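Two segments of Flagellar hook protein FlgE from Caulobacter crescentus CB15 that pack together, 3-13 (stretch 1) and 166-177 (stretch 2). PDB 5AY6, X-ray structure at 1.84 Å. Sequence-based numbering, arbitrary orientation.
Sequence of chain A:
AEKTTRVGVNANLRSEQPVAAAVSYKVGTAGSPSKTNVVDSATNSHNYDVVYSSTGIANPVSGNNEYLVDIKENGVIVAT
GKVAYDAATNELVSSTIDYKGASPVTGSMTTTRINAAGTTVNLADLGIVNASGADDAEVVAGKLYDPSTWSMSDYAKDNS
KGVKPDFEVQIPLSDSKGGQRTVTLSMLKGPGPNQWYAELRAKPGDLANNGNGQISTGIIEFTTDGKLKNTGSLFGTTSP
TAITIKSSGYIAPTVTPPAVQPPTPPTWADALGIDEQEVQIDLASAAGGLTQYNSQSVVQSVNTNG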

# COMPACT_ATOMS: atom_id res chain seq x y z
N LYS A 3 -30.47 -2.75 -10.38
CA LYS A 3 -29.28 -1.91 -10.20
C LYS A 3 -28.77 -2.04 -8.77
O LYS A 3 -29.51 -1.78 -7.81
N THR A 4 -27.52 -2.44 -8.62
CA THR A 4 -26.95 -2.72 -7.31
C THR A 4 -26.68 -1.45 -6.50
O THR A 4 -26.04 -0.51 -6.99
N THR A 5 -27.17 -1.42 -5.27
CA THR A 5 -27.01 -0.26 -4.41
C THR A 5 -26.31 -0.59 -3.10
O THR A 5 -25.84 0.31 -2.40
N ARG A 6 -26.23 -1.87 -2.75
CA ARG A 6 -25.59 -2.26 -1.51
C ARG A 6 -25.01 -3.66 -1.60
O ARG A 6 -25.69 -4.59 -2.02
N VAL A 7 -23.75 -3.80 -1.19
CA VAL A 7 -23.10 -5.10 -1.16
C VAL A 7 -22.52 -5.37 0.22
O VAL A 7 -22.02 -4.47 0.89
N GLY A 8 -22.62 -6.62 0.66
CA GLY A 8 -22.03 -7.03 1.91
C GLY A 8 -20.92 -8.03 1.62
O GLY A 8 -21.15 -9.04 0.95
N VAL A 9 -19.72 -7.75 2.10
CA VAL A 9 -18.62 -8.66 1.88
C VAL A 9 -18.44 -9.57 3.08
O VAL A 9 -18.26 -9.10 4.20
N ASN A 10 -18.52 -10.87 2.84
CA ASN A 10 -18.27 -11.86 3.88
C ASN A 10 -17.06 -12.69 3.51
O ASN A 10 -17.15 -13.60 2.67
N ALA A 11 -15.93 -12.39 4.12
CA ALA A 11 -14.68 -13.05 3.75
C ALA A 11 -13.65 -12.96 4.86
O ALA A 11 -13.69 -12.06 5.70
N ASN A 12 -12.71 -13.90 4.86
CA ASN A 12 -11.61 -13.84 5.81
C ASN A 12 -10.27 -13.68 5.10
O ASN A 12 -10.03 -14.28 4.06
N LEU A 13 -9.42 -12.84 5.68
CA LEU A 13 -8.04 -12.71 5.22
C LEU A 13 -7.13 -13.39 6.23
O LEU A 13 -7.18 -13.06 7.41
N ASP A 166 -2.44 -10.39 -2.86
CA ASP A 166 -2.45 -11.58 -2.01
C ASP A 166 -3.84 -12.20 -1.98
O ASP A 166 -3.98 -13.41 -1.81
N PHE A 167 -4.86 -11.37 -2.12
CA PHE A 167 -6.22 -11.86 -2.13
C PHE A 167 -7.16 -10.86 -2.78
O PHE A 167 -6.93 -9.65 -2.73
N GLU A 168 -8.22 -11.38 -3.40
CA GLU A 168 -9.20 -10.54 -4.05
C GLU A 168 -10.62 -10.99 -3.74
O GLU A 168 -10.90 -12.19 -3.58
N VAL A 169 -11.52 -10.02 -3.63
CA VAL A 169 -12.95 -10.29 -3.54
C VAL A 169 -13.65 -9.65 -4.73
O VAL A 169 -13.61 -8.44 -4.89
N GLN A 170 -14.27 -10.46 -5.58
CA GLN A 170 -14.98 -9.91 -6.73
C GLN A 170 -16.39 -9.50 -6.34
O GLN A 170 -17.11 -10.24 -5.66
N ILE A 171 -16.79 -8.31 -6.78
CA ILE A 171 -18.10 -7.77 -6.45
C ILE A 171 -18.86 -7.41 -7.73
O ILE A 171 -18.64 -6.35 -8.31
N PRO A 172 -19.73 -8.32 -8.17
CA PRO A 172 -20.54 -8.09 -9.37
C PRO A 172 -21.64 -7.05 -9.15
O PRO A 172 -22.46 -7.19 -8.23
N LEU A 173 -21.65 -6.01 -9.97
CA LEU A 173 -22.70 -5.00 -9.92
C LEU A 173 -23.61 -5.11 -11.14
O LEU A 173 -23.14 -5.35 -12.25
N SER A 174 -24.91 -4.95 -10.93
CA SER A 174 -25.83 -4.76 -12.04
C SER A 174 -25.98 -3.26 -12.28
O SER A 174 -26.29 -2.51 -11.36
N ASP A 175 -25.75 -2.83 -13.51
CA ASP A 175 -25.80 -1.40 -13.80
C ASP A 175 -27.22 -0.98 -14.16
O ASP A 175 -28.15 -1.77 -14.04
N SER A 176 -27.37 0.26 -14.61
CA SER A 176 -28.69 0.80 -14.92
C SER A 176 -29.33 0.16 -16.15
O SER A 176 -30.49 0.41 -16.45
N LYS A 177 -28.56 -0.64 -16.88
CA LYS A 177 -29.09 -1.35 -18.05
C LYS A 177 -29.26 -2.84 -17.77
O LYS A 177 -29.76 -3.58 -18.61

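Packing of stretch 1 (Lys 3 to Leu 13) against stretch 2 (Asp 166 to Lys 177) in FlgE. The strands 6-12 and 167-174 run nearly antiparallel, at 162°, with axes that approach to 9.0 Å. At that spacing side chains fill the gap along most of the length, and the backbones come close only at the Lys 3 and Ser 174 end, where their CA atoms lie 4.8 Å apart; the contact buries 543 Å² in all.

An apolar layer fills the middle: Val 7, Val 9 and Ala 11 point toward stretch 2, and Phe 167, Val 169 and Ile 171 point back, the every-other-residue pattern expected of two strands. Val 7 (m) sets CG1 3.7 Å from CG2 of Ile 171 (chi1 m, chi2 t) and 4.1 Å from CD2 of Leu 173. The CA-to-CB bond of Leu 173 points sideways, but its m, t rotamer brings the end of the side chain nearer, and CD2 also lies 3.6 Å from CG2 of Thr 4. Val 9 (t) touches both Val 169 (t) and Ile 171: its CG1 and CG2 lie 4.1 and 4.4 Å from CG1 of Val 169, and its CG2 is 4.2 Å from CD1 of Ile 171. Ala 11 offers a single methyl, with CB 4.3 Å from CG2 of Val 169. Gly 8 lies out of reach of stretch 2; even a CB there would meet nothing of it. The CA-to-CB bond of Asn 10 points away, and its OD1 and ND2 are hydrogen-bonded elsewhere in the structure.

At the aromatic end, Phe 167 (chi1 t, chi2 60°) packs against Leu 13, which starts sideways and bends closer through its m, t rotamer. Leu 13 CD2 lies 3.5 Å from Phe 167 CD2, approaching the ring obliquely, and the backbone O of Asn 12 is 4.2 Å from Phe 167 CE2.

At the polar end, Thr 4 (m) points toward stretch 2 and pairs twice with Ser 174. Thr 4 N donates to Ser 174 O (3.0 Å, 162°), while Thr 4 OG1 accepts from Ser 174 N (2.9 Å, 171°), so the side-chain oxygen supplies the acceptor for that amide. Ser 174 O also receives a CA-H...O contact from Lys 3 CA at 3.3 Å. Lys 3, extended with all four chi angles t, lies along Ser 176 (p), its CD 4.3 Å from CB of that residue.

One water bridges the stretches beside these bonds, accepting from Lys 3 N at 2.9 Å and donating to Asp 175 O at 2.8 Å. Asp 175 (p) itself points away; its OD1 accepts from Lys 177 N at 2.8 Å, a bond within stretch 2.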

# COMPACT_ATOMS: atom_id res chain seq x y z
CB LYS A 3 -29.59 -0.46 -10.55
CG LYS A 3 -28.40 0.48 -10.55
CD LYS A 3 -28.86 1.90 -10.84
CE LYS A 3 -27.75 2.91 -10.67
NZ LYS A 3 -28.32 4.28 -10.54
CB THR A 4 -25.64 -3.51 -7.43
OG1 THR A 4 -25.87 -4.69 -8.21
CG2 THR A 4 -25.12 -3.90 -6.05
CB THR A 5 -28.38 0.38 -4.10
OG1 THR A 5 -29.22 -0.60 -3.49
CG2 THR A 5 -29.04 0.88 -5.38
CB ARG A 6 -26.57 -2.18 -0.34
CG ARG A 6 -25.95 -2.55 1.00
CD ARG A 6 -26.90 -2.29 2.16
NE ARG A 6 -26.31 -2.68 3.43
CZ ARG A 6 -26.74 -2.27 4.62
NH1 ARG A 6 -27.79 -1.46 4.71
NH2 ARG A 6 -26.14 -2.68 5.73
CB VAL A 7 -21.99 -5.23 -2.22
CG1 VAL A 7 -22.54 -4.94 -3.61
CG2 VAL A 7 -20.83 -4.30 -1.92
CB VAL A 9 -17.29 -7.93 1.61
CG1 VAL A 9 -16.14 -8.92 1.63
CG2 VAL A 9 -17.35 -7.19 0.28
CB ASN A 10 -19.50 -12.74 4.08
CG ASN A 10 -20.77 -11.93 4.27
OD1 ASN A 10 -20.80 -10.98 5.05
ND2 ASN A 10 -21.81 -12.30 3.54
CB ALA A 11 -14.12 -12.45 2.47
CB ASN A 12 -11.57 -15.10 6.68
CG ASN A 12 -10.46 -15.05 7.71
OD1 ASN A 12 -10.53 -14.26 8.66
ND2 ASN A 12 -9.44 -15.88 7.54
CB LEU A 13 -7.66 -11.24 5.07
CG LEU A 13 -8.57 -10.37 4.20
CD1 LEU A 13 -8.25 -8.90 4.41
CD2 LEU A 13 -8.41 -10.74 2.74
CB ASP A 166 -2.02 -11.24 -0.58
CG ASP A 166 -0.55 -10.97 -0.47
OD1 ASP A 166 0.23 -11.57 -1.25
OD2 ASP A 166 -0.16 -10.16 0.39
CB PHE A 167 -6.70 -12.18 -0.72
CG PHE A 167 -7.91 -13.07 -0.67
CD1 PHE A 167 -7.88 -14.34 -1.23
CD2 PHE A 167 -9.08 -12.63 -0.08
CE1 PHE A 167 -9.00 -15.16 -1.19
CE2 PHE A 167 -10.21 -13.44 -0.04
CZ PHE A 167 -10.16 -14.71 -0.59
CB GLU A 168 -8.99 -10.54 -5.57
CG GLU A 168 -7.69 -9.93 -6.03
CD GLU A 168 -7.65 -9.71 -7.53
OE1 GLU A 168 -8.03 -10.64 -8.28
OE2 GLU A 168 -7.26 -8.61 -7.96
CB VAL A 169 -13.54 -9.73 -2.24
CG1 VAL A 169 -15.04 -10.00 -2.19
CG2 VAL A 169 -12.85 -10.35 -1.04
CB GLN A 170 -15.01 -10.90 -7.89
CG GLN A 170 -13.66 -11.15 -8.54
CD GLN A 170 -13.77 -11.67 -9.96
OE1 GLN A 170 -14.81 -12.20 -10.36
NE2 GLN A 170 -12.71 -11.50 -10.73
CB ILE A 171 -17.97 -6.52 -5.57
CG1 ILE A 171 -17.10 -6.80 -4.35
CG2 ILE A 171 -19.34 -6.04 -5.14
CD1 ILE A 171 -16.77 -5.57 -3.53
CB PRO A 172 -21.14 -9.47 -9.66
CG PRO A 172 -21.17 -10.14 -8.33
CD PRO A 172 -19.95 -9.66 -7.61
CB LEU A 173 -22.10 -3.59 -9.86
CG LEU A 173 -21.13 -3.22 -8.74
CD1 LEU A 173 -20.68 -1.77 -8.90
CD2 LEU A 173 -21.77 -3.42 -7.38
CB SER A 174 -27.20 -5.39 -11.75
OG SER A 174 -27.07 -6.79 -11.58
CB ASP A 175 -24.82 -1.03 -14.93
CG ASP A 175 -25.03 -1.84 -16.19
OD1 ASP A 175 -26.19 -2.13 -16.55
OD2 ASP A 175 -24.02 -2.19 -16.84
CB SER A 176 -28.61 2.31 -15.10
OG SER A 176 -27.70 2.64 -16.14
CB LYS A 177 -28.17 -1.16 -19.26
CG LYS A 177 -28.21 0.23 -19.85
CD LYS A 177 -27.28 0.34 -21.05
CE LYS A 177 -27.44 1.68 -21.75
NZ LYS A 177 -26.49 1.84 -22.88
O HOH W 1 -30.59 -2.85 -13.24